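Local coordinates for periplasmic zinc-binding protein troA (Treponema pallidum, PDB 1K0F) that binds zinc with high affinity and specificity in the periplasm and delivers it to the membrane permease of the TroABC transporter for import, at residues G10-A15 with L54-G59; D35-T40 with D100-F105; V88-S93 with F174-G179; K108-S113 with G258-M263. All blocks are in the same frame, centred on the assembly; numbering follows the deposited sequence.

Interaction 1: residues G10-A15 with L54-G59; sequences GMIADA and LILYNG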
loop_
_atom_site.group_PDB
_atom_site.type_symbol
_atom_site.label_atom_id
_atom_site.label_comp_id
_atom_site.label_asym_id
_atom_site.label_seq_id
_atom_site.Cartn_x
_atom_site.Cartn_y
_atom_site.Cartn_z
ATOM N N GLY A 10 -5.131 5.828 1.642
ATOM C CA GLY A 10 -5.534 6.485 0.410
ATOM C C GLY A 10 -5.909 5.555 -0.734
ATOM O O GLY A 10 -6.718 5.908 -1.594
ATOM N N MET A 11 -5.320 4.363 -0.736
ATOM C CA MET A 11 -5.571 3.390 -1.788
ATOM C C MET A 11 -7.051 3.099 -1.943
ATOM O O MET A 11 -7.560 3.020 -3.061
ATOM C CB MET A 11 -4.811 2.097 -1.506
ATOM C CG MET A 11 -3.323 2.176 -1.830
ATOM S SD MET A 11 -2.341 2.943 -0.507
ATOM C CE MET A 11 -2.044 1.545 0.497
ATOM N N ILE A 12 -7.744 2.932 -0.821
ATOM C CA ILE A 12 -9.180 2.657 -0.835
ATOM C C ILE A 12 -9.894 3.902 -1.347
ATOM O O ILE A 12 -10.762 3.825 -2.218
ATOM C CB ILE A 12 -9.701 2.329 0.588
ATOM C CG1 ILE A 12 -9.008 1.066 1.111
ATOM C CG2 ILE A 12 -11.213 2.198 0.569
ATOM C CD1 ILE A 12 -9.678 0.448 2.295
ATOM N N ALA A 13 -9.505 5.049 -0.791
ATOM C CA ALA A 13 -10.080 6.337 -1.157
ATOM C C ALA A 13 -10.013 6.500 -2.664
ATOM O O ALA A 13 -10.926 7.057 -3.282
ATOM C CB ALA A 13 -9.319 7.473 -0.473
ATOM N N ASP A 14 -8.929 6.016 -3.263
ATOM C CA ASP A 14 -8.799 6.133 -4.694
ATOM C C ASP A 14 -9.869 5.302 -5.369
ATOM O O ASP A 14 -10.550 5.773 -6.275
ATOM C CB ASP A 14 -7.436 5.674 -5.170
ATOM C CG ASP A 14 -7.235 5.935 -6.639
ATOM O OD1 ASP A 14 -7.082 7.121 -7.012
ATOM O OD2 ASP A 14 -7.251 4.964 -7.426
ATOM N N ALA A 15 -10.023 4.066 -4.917
ATOM C CA ALA A 15 -11.024 3.193 -5.501
ATOM C C ALA A 15 -12.402 3.824 -5.348
ATOM O O ALA A 15 -13.243 3.726 -6.238
ATOM C CB ALA A 15 -10.981 1.854 -4.828
ATOM N N LEU A 54 -20.539 4.860 5.438
ATOM C CA LEU A 54 -19.736 3.748 4.958
ATOM C C LEU A 54 -18.292 3.909 5.387
ATOM O O LEU A 54 -17.643 4.885 5.029
ATOM C CB LEU A 54 -19.804 3.683 3.433
ATOM C CG LEU A 54 -18.788 2.776 2.751
ATOM C CD1 LEU A 54 -19.094 1.339 3.125
ATOM C CD2 LEU A 54 -18.840 2.962 1.246
ATOM N N ILE A 55 -17.792 2.960 6.165
ATOM C CA ILE A 55 -16.405 3.006 6.601
ATOM C C ILE A 55 -15.641 1.918 5.858
ATOM O O ILE A 55 -16.060 0.756 5.828
ATOM C CB ILE A 55 -16.254 2.776 8.113
ATOM C CG1 ILE A 55 -16.712 4.019 8.880
ATOM C CG2 ILE A 55 -14.794 2.493 8.445
ATOM C CD1 ILE A 55 -16.769 3.812 10.379
ATOM N N LEU A 56 -14.521 2.313 5.255
ATOM C CA LEU A 56 -13.696 1.399 4.477
ATOM C C LEU A 56 -12.263 1.323 4.978
ATOM O O LEU A 56 -11.607 2.340 5.208
ATOM C CB LEU A 56 -13.696 1.815 3.002
ATOM C CG LEU A 56 -14.984 1.559 2.213
ATOM C CD1 LEU A 56 -14.794 1.996 0.768
ATOM C CD2 LEU A 56 -15.354 0.089 2.289
ATOM N N TYR A 57 -11.787 0.098 5.139
ATOM C CA TYR A 57 -10.434 -0.138 5.586
ATOM C C TYR A 57 -9.922 -1.459 5.019
ATOM O O TYR A 57 -10.698 -2.318 4.589
ATOM C CB TYR A 57 -10.363 -0.122 7.117
ATOM C CG TYR A 57 -11.066 -1.260 7.833
ATOM C CD1 TYR A 57 -12.459 -1.362 7.839
ATOM C CD2 TYR A 57 -10.332 -2.193 8.578
ATOM C CE1 TYR A 57 -13.096 -2.350 8.562
ATOM C CE2 TYR A 57 -10.966 -3.188 9.308
ATOM C CZ TYR A 57 -12.345 -3.262 9.298
ATOM O OH TYR A 57 -12.962 -4.269 10.009
ATOM N N ASN A 58 -8.606 -1.602 5.004
ATOM C CA ASN A 58 -7.943 -2.783 4.484
ATOM C C ASN A 58 -8.443 -4.113 5.039
ATOM O O ASN A 58 -9.136 -4.888 4.366
ATOM C CB ASN A 58 -6.449 -2.673 4.772
ATOM C CG ASN A 58 -5.600 -3.267 3.683
ATOM O OD1 ASN A 58 -5.910 -3.121 2.494
ATOM N ND2 ASN A 58 -4.517 -3.932 4.070
ATOM N N GLY A 59 -8.072 -4.341 6.294
ATOM C CA GLY A 59 -8.375 -5.581 6.964
ATOM C C GLY A 59 -6.981 -6.179 7.003
ATOM O O GLY A 59 -6.002 -5.431 7.095
#

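Interaction 2: residues D35-T40 with D100-F105; sequences DPHLYT and DPHVWF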
loop_
_atom_site.group_PDB
_atom_site.type_symbol
_atom_site.label_atom_id
_atom_site.label_comp_id
_atom_site.label_asym_id
_atom_site.label_seq_id
_atom_site.Cartn_x
_atom_site.Cartn_y
_atom_site.Cartn_z
ATOM N N ASP A 35 1.562 6.461 7.863
ATOM C CA ASP A 35 1.708 5.044 8.140
ATOM C C ASP A 35 0.479 4.531 8.852
ATOM O O ASP A 35 0.256 4.835 10.021
ATOM C CB ASP A 35 2.926 4.784 9.021
ATOM C CG ASP A 35 3.151 3.305 9.276
ATOM O OD1 ASP A 35 2.185 2.524 9.162
ATOM O OD2 ASP A 35 4.296 2.928 9.589
ATOM N N PRO A 36 -0.326 3.721 8.162
ATOM C CA PRO A 36 -1.552 3.150 8.721
ATOM C C PRO A 36 -1.317 2.286 9.958
ATOM O O PRO A 36 -2.157 2.252 10.865
ATOM C CB PRO A 36 -2.141 2.349 7.562
ATOM C CG PRO A 36 -1.445 2.844 6.345
ATOM C CD PRO A 36 -0.099 3.286 6.777
ATOM N N HIS A 37 -0.179 1.590 9.982
ATOM C CA HIS A 37 0.183 0.721 11.102
ATOM C C HIS A 37 0.055 1.476 12.418
ATOM O O HIS A 37 -0.775 1.158 13.267
ATOM C CB HIS A 37 1.629 0.235 10.968
ATOM C CG HIS A 37 1.943 -0.407 9.650
ATOM N ND1 HIS A 37 1.248 -1.495 9.168
ATOM C CD2 HIS A 37 2.892 -0.128 8.723
ATOM C CE1 HIS A 37 1.752 -1.859 8.001
ATOM N NE2 HIS A 37 2.750 -1.045 7.708
ATOM N N LEU A 38 0.887 2.492 12.567
ATOM C CA LEU A 38 0.911 3.284 13.780
ATOM C C LEU A 38 0.015 4.509 13.711
ATOM O O LEU A 38 0.328 5.548 14.293
ATOM C CB LEU A 38 2.352 3.691 14.059
ATOM C CG LEU A 38 3.338 2.590 13.652
ATOM C CD1 LEU A 38 4.535 3.201 12.946
ATOM C CD2 LEU A 38 3.767 1.808 14.886
ATOM N N TYR A 39 -1.105 4.386 13.007
ATOM C CA TYR A 39 -2.040 5.501 12.873
ATOM C C TYR A 39 -3.223 5.356 13.844
ATOM O O TYR A 39 -3.764 4.258 14.021
ATOM C CB TYR A 39 -2.551 5.597 11.424
ATOM C CG TYR A 39 -3.382 6.839 11.145
ATOM C CD1 TYR A 39 -2.799 7.989 10.622
ATOM C CD2 TYR A 39 -4.742 6.873 11.442
ATOM C CE1 TYR A 39 -3.551 9.145 10.411
ATOM C CE2 TYR A 39 -5.500 8.023 11.237
ATOM C CZ TYR A 39 -4.900 9.156 10.726
ATOM O OH TYR A 39 -5.646 10.305 10.565
ATOM N N THR A 40 -3.604 6.476 14.466
ATOM C CA THR A 40 -4.727 6.535 15.410
ATOM C C THR A 40 -5.746 7.549 14.902
ATOM O O THR A 40 -5.369 8.596 14.374
ATOM C CB THR A 40 -4.296 7.026 16.808
ATOM O OG1 THR A 40 -2.881 6.876 16.953
ATOM C CG2 THR A 40 -5.024 6.252 17.895
ATOM N N ASP A 100 0.347 -10.913 5.530
ATOM C CA ASP A 100 0.823 -9.731 4.815
ATOM C C ASP A 100 -0.373 -8.937 4.300
ATOM O O ASP A 100 -1.094 -9.381 3.415
ATOM C CB ASP A 100 1.719 -10.166 3.651
ATOM C CG ASP A 100 2.539 -9.019 3.071
ATOM O OD1 ASP A 100 2.556 -7.926 3.668
ATOM O OD2 ASP A 100 3.168 -9.214 2.005
ATOM N N PRO A 101 -0.596 -7.748 4.870
ATOM C CA PRO A 101 -1.714 -6.878 4.484
ATOM C C PRO A 101 -1.487 -5.962 3.286
ATOM O O PRO A 101 -2.408 -5.266 2.862
ATOM C CB PRO A 101 -1.989 -6.082 5.750
ATOM C CG PRO A 101 -0.680 -6.073 6.497
ATOM C CD PRO A 101 0.206 -7.154 5.950
ATOM N N HIS A 102 -0.279 -5.971 2.736
ATOM C CA HIS A 102 0.054 -5.108 1.609
ATOM C C HIS A 102 -0.325 -5.684 0.263
ATOM O O HIS A 102 0.478 -5.701 -0.664
ATOM C CB HIS A 102 1.535 -4.790 1.651
ATOM C CG HIS A 102 1.989 -4.273 2.978
ATOM N ND1 HIS A 102 2.345 -5.105 4.019
ATOM C CD2 HIS A 102 2.112 -3.009 3.449
ATOM C CE1 HIS A 102 2.670 -4.377 5.071
ATOM N NE2 HIS A 102 2.539 -3.100 4.752
ATOM N N VAL A 103 -1.570 -6.123 0.164
ATOM C CA VAL A 103 -2.098 -6.728 -1.050
ATOM C C VAL A 103 -2.314 -5.757 -2.211
ATOM O O VAL A 103 -2.465 -6.167 -3.359
ATOM C CB VAL A 103 -3.426 -7.441 -0.746
ATOM C CG1 VAL A 103 -3.189 -8.576 0.244
ATOM C CG2 VAL A 103 -4.416 -6.447 -0.179
ATOM N N TRP A 104 -2.332 -4.467 -1.914
ATOM C CA TRP A 104 -2.530 -3.481 -2.962
ATOM C C TRP A 104 -1.288 -3.397 -3.829
ATOM O O TRP A 104 -1.168 -2.497 -4.663
ATOM C CB TRP A 104 -2.793 -2.114 -2.352
ATOM C CG TRP A 104 -1.726 -1.722 -1.419
ATOM C CD1 TRP A 104 -0.495 -1.225 -1.738
ATOM C CD2 TRP A 104 -1.764 -1.828 0.002
ATOM N NE1 TRP A 104 0.238 -1.013 -0.597
ATOM C CE2 TRP A 104 -0.517 -1.375 0.487
ATOM C CE3 TRP A 104 -2.733 -2.259 0.914
ATOM C CZ2 TRP A 104 -0.213 -1.342 1.845
ATOM C CZ3 TRP A 104 -2.430 -2.230 2.265
ATOM C CH2 TRP A 104 -1.180 -1.773 2.718
ATOM N N PHE A 105 -0.347 -4.308 -3.610
ATOM C CA PHE A 105 0.865 -4.309 -4.410
ATOM C C PHE A 105 0.827 -5.432 -5.431
ATOM O O PHE A 105 1.759 -5.609 -6.210
ATOM C CB PHE A 105 2.105 -4.391 -3.526
ATOM C CG PHE A 105 2.596 -3.042 -3.073
ATOM C CD1 PHE A 105 2.528 -1.945 -3.925
ATOM C CD2 PHE A 105 3.087 -2.859 -1.785
ATOM C CE1 PHE A 105 2.942 -0.683 -3.499
ATOM C CE2 PHE A 105 3.502 -1.608 -1.348
ATOM C CZ PHE A 105 3.426 -0.512 -2.205
#

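Interaction 3: residues V88-S93 with F174-G179; sequences VSQRLS and FSRAYG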
loop_
_atom_site.group_PDB
_atom_site.type_symbol
_atom_site.label_atom_id
_atom_site.label_comp_id
_atom_site.label_asym_id
_atom_site.label_seq_id
_atom_site.Cartn_x
_atom_site.Cartn_y
_atom_site.Cartn_z
ATOM N N VAL A 88 -8.291 -16.234 1.733
ATOM C CA VAL A 88 -7.124 -16.424 2.592
ATOM C C VAL A 88 -5.994 -17.123 1.854
ATOM O O VAL A 88 -4.827 -16.805 2.048
ATOM C CB VAL A 88 -7.470 -17.240 3.850
ATOM C CG1 VAL A 88 -6.207 -17.843 4.442
ATOM C CG2 VAL A 88 -8.158 -16.343 4.874
ATOM N N SER A 89 -6.358 -18.069 0.999
ATOM C CA SER A 89 -5.397 -18.813 0.202
ATOM C C SER A 89 -4.338 -17.914 -0.410
ATOM O O SER A 89 -3.147 -18.204 -0.327
ATOM C CB SER A 89 -6.108 -19.525 -0.936
ATOM O OG SER A 89 -6.635 -18.572 -1.840
ATOM N N GLN A 90 -4.788 -16.831 -1.041
ATOM C CA GLN A 90 -3.895 -15.890 -1.715
ATOM C C GLN A 90 -3.140 -14.910 -0.839
ATOM O O GLN A 90 -2.246 -14.223 -1.319
ATOM C CB GLN A 90 -4.672 -15.107 -2.772
ATOM C CG GLN A 90 -4.650 -15.763 -4.131
ATOM C CD GLN A 90 -5.839 -15.377 -4.981
ATOM O OE1 GLN A 90 -5.673 -14.864 -6.088
ATOM N NE2 GLN A 90 -7.045 -15.623 -4.474
ATOM N N ARG A 91 -3.484 -14.829 0.436
ATOM C CA ARG A 91 -2.788 -13.904 1.318
ATOM C C ARG A 91 -1.508 -14.505 1.878
ATOM O O ARG A 91 -1.548 -15.524 2.562
ATOM C CB ARG A 91 -3.689 -13.496 2.475
ATOM C CG ARG A 91 -5.155 -13.775 2.261
ATOM C CD ARG A 91 -5.892 -13.515 3.545
ATOM N NE ARG A 91 -7.322 -13.378 3.339
ATOM C CZ ARG A 91 -8.173 -13.074 4.307
ATOM N NH1 ARG A 91 -7.731 -12.879 5.546
ATOM N NH2 ARG A 91 -9.464 -12.974 4.037
ATOM N N LEU A 92 -0.370 -13.880 1.589
ATOM C CA LEU A 92 0.897 -14.386 2.101
ATOM C C LEU A 92 0.829 -14.326 3.618
ATOM O O LEU A 92 0.142 -13.478 4.188
ATOM C CB LEU A 92 2.081 -13.529 1.624
ATOM C CG LEU A 92 2.314 -13.284 0.132
ATOM C CD1 LEU A 92 3.600 -12.495 -0.059
ATOM C CD2 LEU A 92 2.387 -14.596 -0.595
ATOM N N SER A 93 1.521 -15.246 4.274
ATOM C CA SER A 93 1.545 -15.251 5.722
ATOM C C SER A 93 2.956 -14.930 6.172
ATOM O O SER A 93 3.885 -14.880 5.358
ATOM C CB SER A 93 1.138 -16.612 6.279
ATOM O OG SER A 93 1.219 -16.609 7.694
ATOM N N PHE A 174 4.313 -7.833 -3.955
ATOM C CA PHE A 174 4.947 -7.175 -5.087
ATOM C C PHE A 174 6.030 -8.124 -5.608
ATOM O O PHE A 174 6.194 -8.302 -6.817
ATOM C CB PHE A 174 5.564 -5.839 -4.649
ATOM C CG PHE A 174 6.361 -5.150 -5.723
ATOM C CD1 PHE A 174 5.730 -4.361 -6.681
ATOM C CD2 PHE A 174 7.749 -5.304 -5.782
ATOM C CE1 PHE A 174 6.466 -3.739 -7.680
ATOM C CE2 PHE A 174 8.494 -4.688 -6.776
ATOM C CZ PHE A 174 7.856 -3.905 -7.727
ATOM N N SER A 175 6.751 -8.744 -4.679
ATOM C CA SER A 175 7.803 -9.676 -5.035
ATOM C C SER A 175 7.189 -10.921 -5.657
ATOM O O SER A 175 7.595 -11.346 -6.739
ATOM C CB SER A 175 8.617 -10.051 -3.791
ATOM O OG SER A 175 8.073 -11.179 -3.116
ATOM N N ARG A 176 6.194 -11.490 -4.979
ATOM C CA ARG A 176 5.531 -12.696 -5.457
ATOM C C ARG A 176 4.851 -12.497 -6.809
ATOM O O ARG A 176 4.818 -13.407 -7.636
ATOM C CB ARG A 176 4.499 -13.163 -4.427
ATOM C CG ARG A 176 3.607 -14.296 -4.903
ATOM C CD ARG A 176 2.690 -14.772 -3.794
ATOM N NE ARG A 176 1.364 -14.175 -3.903
ATOM C CZ ARG A 176 0.297 -14.571 -3.213
ATOM N NH1 ARG A 176 0.390 -15.573 -2.351
ATOM N NH2 ARG A 176 -0.871 -13.964 -3.391
ATOM N N ALA A 177 4.340 -11.290 -7.038
ATOM C CA ALA A 177 3.618 -10.971 -8.270
ATOM C C ALA A 177 4.476 -10.708 -9.490
ATOM O O ALA A 177 4.270 -11.313 -10.539
ATOM C CB ALA A 177 2.704 -9.778 -8.037
ATOM N N TYR A 178 5.446 -9.814 -9.344
ATOM C CA TYR A 178 6.302 -9.440 -10.458
ATOM C C TYR A 178 7.765 -9.879 -10.358
ATOM O O TYR A 178 8.609 -9.413 -11.130
ATOM C CB TYR A 178 6.188 -7.927 -10.650
ATOM C CG TYR A 178 4.767 -7.451 -10.437
ATOM C CD1 TYR A 178 3.830 -7.509 -11.470
ATOM C CD2 TYR A 178 4.336 -7.011 -9.184
ATOM C CE1 TYR A 178 2.498 -7.150 -11.262
ATOM C CE2 TYR A 178 3.004 -6.648 -8.967
ATOM C CZ TYR A 178 2.093 -6.724 -10.010
ATOM O OH TYR A 178 0.777 -6.392 -9.802
ATOM N N GLY A 179 8.053 -10.775 -9.415
ATOM C CA GLY A 179 9.406 -11.294 -9.245
ATOM C C GLY A 179 10.491 -10.311 -8.843
ATOM O O GLY A 179 11.194 -9.753 -9.687
#

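Interaction 4: residues K108-S113 with G258-M263; sequences KLWSYS and GTYVGM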
loop_
_atom_site.group_PDB
_atom_site.type_symbol
_atom_site.label_atom_id
_atom_site.label_comp_id
_atom_site.label_asym_id
_atom_site.label_seq_id
_atom_site.Cartn_x
_atom_site.Cartn_y
_atom_site.Cartn_z
ATOM N N LYS A 108 -3.502 -7.472 -9.442
ATOM C CA LYS A 108 -4.494 -8.483 -9.776
ATOM C C LYS A 108 -5.279 -8.974 -8.561
ATOM O O LYS A 108 -6.448 -9.343 -8.668
ATOM C CB LYS A 108 -3.797 -9.663 -10.453
ATOM C CG LYS A 108 -4.531 -10.227 -11.657
ATOM C CD LYS A 108 -4.728 -11.739 -11.528
ATOM C CE LYS A 108 -3.836 -12.516 -12.492
ATOM N NZ LYS A 108 -4.426 -13.841 -12.836
ATOM N N LEU A 109 -4.627 -8.991 -7.406
ATOM C CA LEU A 109 -5.259 -9.444 -6.172
ATOM C C LEU A 109 -5.889 -8.271 -5.433
ATOM O O LEU A 109 -6.577 -8.447 -4.427
ATOM C CB LEU A 109 -4.225 -10.127 -5.280
ATOM C CG LEU A 109 -4.694 -10.597 -3.903
ATOM C CD1 LEU A 109 -5.233 -12.018 -4.003
ATOM C CD2 LEU A 109 -3.535 -10.516 -2.919
ATOM N N TRP A 110 -5.648 -7.071 -5.940
ATOM C CA TRP A 110 -6.206 -5.876 -5.340
ATOM C C TRP A 110 -7.574 -5.645 -5.953
ATOM O O TRP A 110 -8.390 -4.911 -5.404
ATOM C CB TRP A 110 -5.308 -4.678 -5.620
ATOM C CG TRP A 110 -5.836 -3.386 -5.081
ATOM C CD1 TRP A 110 -6.183 -2.281 -5.798
ATOM C CD2 TRP A 110 -6.038 -3.059 -3.701
ATOM N NE1 TRP A 110 -6.589 -1.283 -4.951
ATOM C CE2 TRP A 110 -6.514 -1.727 -3.660
ATOM C CE3 TRP A 110 -5.867 -3.752 -2.498
ATOM C CZ2 TRP A 110 -6.817 -1.079 -2.457
ATOM C CZ3 TRP A 110 -6.173 -3.108 -1.299
ATOM C CH2 TRP A 110 -6.640 -1.779 -1.291
ATOM N N SER A 111 -7.816 -6.274 -7.100
ATOM C CA SER A 111 -9.103 -6.147 -7.773
ATOM C C SER A 111 -10.173 -6.633 -6.801
ATOM O O SER A 111 -11.334 -6.233 -6.881
ATOM C CB SER A 111 -9.134 -7.002 -9.040
ATOM O OG SER A 111 -7.865 -7.555 -9.307
ATOM N N TYR A 112 -9.766 -7.514 -5.889
ATOM C CA TYR A 112 -10.669 -8.054 -4.877
ATOM C C TYR A 112 -11.098 -6.886 -3.983
ATOM O O TYR A 112 -12.278 -6.542 -3.910
ATOM C CB TYR A 112 -9.952 -9.121 -4.021
ATOM C CG TYR A 112 -9.871 -10.513 -4.626
ATOM C CD1 TYR A 112 -10.818 -11.496 -4.305
ATOM C CD2 TYR A 112 -8.821 -10.864 -5.480
ATOM C CE1 TYR A 112 -10.713 -12.791 -4.820
ATOM C CE2 TYR A 112 -8.710 -12.159 -6.000
ATOM C CZ TYR A 112 -9.662 -13.115 -5.664
ATOM O OH TYR A 112 -9.557 -14.393 -6.166
ATOM N N SER A 113 -10.126 -6.275 -3.313
ATOM C CA SER A 113 -10.395 -5.154 -2.420
ATOM C C SER A 113 -11.116 -4.007 -3.123
ATOM O O SER A 113 -11.916 -3.302 -2.509
ATOM C CB SER A 113 -9.091 -4.642 -1.811
ATOM O OG SER A 113 -8.408 -5.688 -1.160
ATOM N N GLY A 258 -0.759 10.503 -6.278
ATOM C CA GLY A 258 -1.831 10.508 -5.300
ATOM C C GLY A 258 -3.009 9.634 -5.684
ATOM O O GLY A 258 -4.142 9.828 -5.226
ATOM N N THR A 259 -2.741 8.672 -6.551
ATOM C CA THR A 259 -3.764 7.742 -6.986
ATOM C C THR A 259 -3.079 6.399 -6.962
ATOM O O THR A 259 -1.858 6.323 -7.068
ATOM C CB THR A 259 -4.273 8.063 -8.418
ATOM O OG1 THR A 259 -3.268 7.729 -9.379
ATOM C CG2 THR A 259 -4.620 9.528 -8.547
ATOM N N TYR A 260 -3.860 5.344 -6.785
ATOM C CA TYR A 260 -3.313 4.001 -6.759
ATOM C C TYR A 260 -2.438 3.839 -7.984
ATOM O O TYR A 260 -1.217 3.727 -7.885
ATOM C CB TYR A 260 -4.445 2.991 -6.806
ATOM C CG TYR A 260 -3.967 1.570 -6.830
ATOM C CD1 TYR A 260 -3.223 1.054 -5.770
ATOM C CD2 TYR A 260 -4.261 0.737 -7.907
ATOM C CE1 TYR A 260 -2.782 -0.260 -5.782
ATOM C CE2 TYR A 260 -3.826 -0.575 -7.928
ATOM C CZ TYR A 260 -3.087 -1.068 -6.864
ATOM O OH TYR A 260 -2.639 -2.367 -6.882
ATOM N N VAL A 261 -3.088 3.850 -9.143
ATOM C CA VAL A 261 -2.431 3.722 -10.431
ATOM C C VAL A 261 -1.093 4.442 -10.485
ATOM O O VAL A 261 -0.057 3.816 -10.702
ATOM C CB VAL A 261 -3.342 4.275 -11.556
ATOM C CG1 VAL A 261 -2.509 4.717 -12.767
ATOM C CG2 VAL A 261 -4.358 3.215 -11.952
ATOM N N GLY A 262 -1.117 5.757 -10.291
ATOM C CA GLY A 262 0.114 6.525 -10.344
ATOM C C GLY A 262 1.079 6.202 -9.226
ATOM O O GLY A 262 2.292 6.148 -9.434
ATOM N N MET A 263 0.551 5.978 -8.032
ATOM C CA MET A 263 1.394 5.663 -6.891
ATOM C C MET A 263 2.248 4.449 -7.207
ATOM O O MET A 263 3.447 4.425 -6.924
ATOM C CB MET A 263 0.543 5.359 -5.659
ATOM C CG MET A 263 1.257 4.500 -4.613
ATOM S SD MET A 263 0.296 3.072 -4.066
ATOM C CE MET A 263 0.833 2.957 -2.333
#

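Interaction 1: residues G10-A15 with L54-G59
Ile12, on the first turns of helix 10-20, reaches across to strand 54-57 with both of its branches, and the segments meet by van der Waals contact alone, with no hydrogen bond between them. At the strand, Ile12 CG2 lies 3.5 Å from Leu56 CB and 3.6 Å from Leu56 CD1, the two side chains crossing at a slant. Ile12 is turned with CG1 beside its backbone N (chi1 -62°), which sends CG2 to the leucine and lets the longer branch run on to the main chain beyond it. There Ile12 CD1 rests on the backbone, 3.3 Å from Tyr57 C and 3.6 Å from Asn58 N. A branched aliphatic residue suits this place because one side chain can cover the Leu56 side chain and the Tyr57-Asn58 peptide together. The polar groups are held elsewhere: Asn58 N bonds to Glu63 OE2, while the Asn58 amide gives ND2 to Pro101 O and pairs OD1 with Ser83 OG. Leu56 also touches Thr7 of the neighbouring strand and Val117 of helix 107-124. Helix 10-20 is thus laid against the parallel sheet of an alpha/beta lobe, and the fit between these segments probably depends on shape.

Interaction 2: residues D35-T40 with D100-F105
The zinc-binding site of TroA, vacant in this structure, takes two of its four ligands, His37 and His102, from these loops; His168 and Asp248 complete it. The loops lack regular helix or strand, and the two imidazoles make the close contact, bridging backbones whose nearest CA atoms, those of His37 and Pro101, are 10.3 Å apart. The rings approach from opposite directions and meet at their rims, neither lying over the face of the other, with planes at 63°. His102 NE2 is 3.6 Å from His37 CE1 and also 3.6 Å from His37 NE2, and it lies close to the plane of the His37 ring. Histidine fits such a place because its in-plane nitrogens can be aimed at a shared metal point. The rings of both residues also meet that of His168, so the empty site is compact, consistent with the closed conformation of the zinc-free protein. A second-shell carboxylate sets the rotation of His102 and would probably make His102 NE2 a better metal donor: His102 ND1 donates to Asp100 OD1 at 2.9 Å, almost straight at 170°, with that oxygen only 5° out of the imidazole plane.

Interaction 3: residues V88-S93 with F174-G179
Arg176 leaves helix 172-178 toward Leu92 and Gln90, and its long side chain makes the whole bridge to segment 88-93, which leads into the short strand 93-94. From CB the chain sets out in the direction of that segment, CG lying anti to the backbone N, and it stays extended through CG before bending at chi3 (98°). Past the bend, Arg176 CD and NE run by the end of Leu92, though the place of the Leu92 CD2 methyl is doubtful because it sits too close to the arginine in the model. The leucine and arginine side chains slide past each other in opposite directions, and Leu92 CG stands over one face of the guanidinium, toward its rim, 3.9 Å from Arg176 NH1 and 4.1 Å from Arg176 CZ. At the tip, Arg176 NH2 donates to the main-chain carbonyl Gln90 O at 2.5 Å, a very short distance whose exact length carries little weight. The bond reaches a lone pair in the carbonyl plane, though it is bent, with an N-H...O angle of 139°, and the oxygen is tilted 24° from the guanidinium plane. Arginine suits this surface position because its methylenes can lie along an aliphatic neighbour while its charged end still reaches a backbone oxygen. Leucine, in turn, offers a non-polar cover for the flat group. Gln90 NE2 bonds to Tyr112 OH on helix 107-124, and Leu92 N makes a weak bond to Tyr173 OH. The contact therefore spans the surface between helix 172-178 and the chain that follows strand 78-81, with helix 107-124 flanking the glutamine.

Interaction 4: residues K108-S113 with G258-M263
Trp110 and Tyr260 share the same first torsion, both chi1 angles being trans (178°), and this carries the two rings out from their helices until they overlap. They form an offset stack: the five-membered ring of Trp110 and the Tyr260 ring have centroids 4.3 Å apart, and their planes are inclined at 30°. Trp110 CD1 does most of the touching, lying over the phenol face toward its rim, 3.5 Å from Tyr260 CZ and 3.6 Å from Tyr260 CE2. Trp110 CB also comes within 3.7 Å of Tyr260 OH. Large flat side chains suit the site because the helices stand well apart here, the CA atoms of Trp110 and Tyr260 being 10.4 Å from each other. The buried phenol is satisfied beyond the stack, for Tyr260 OH hydrogen-bonds to Trp104 O. At the start of the second helix Thr259 occupies the N-cap position, with its OG1 bonded to Ser256 O. The aromatic pair joins helix 107-124 to the first turn of helix 260-273. Leu143 of the long helix 129-156 touches both side chains, Leu146 adds to the tyrosine side, and Met11 of helix 10-20 packs on Trp110.

Overall arrangement
From the N terminus, interaction 1 closes a loop of 38 intervening residues, seating helix 10-20 on the first lobe's parallel sheet. Interaction 2 opens inside that loop and closes after it, so the two cross; its later segment, 100-105, runs up to helix 107-124. Interaction 3 opens before interaction 2 has closed and ends on helix 172-178, beyond the long helix 129-156. Interaction 4 starts within interaction 3 and crosses it, bringing the C-terminal helix back to helix 107-124. None is nested; the crossings form a series, 1 with 2, 2 with 3, 3 with 4. Met11 and Trp104 pack together between interactions 1 and 2, while Phe105 meets Phe174 between 2 and 3.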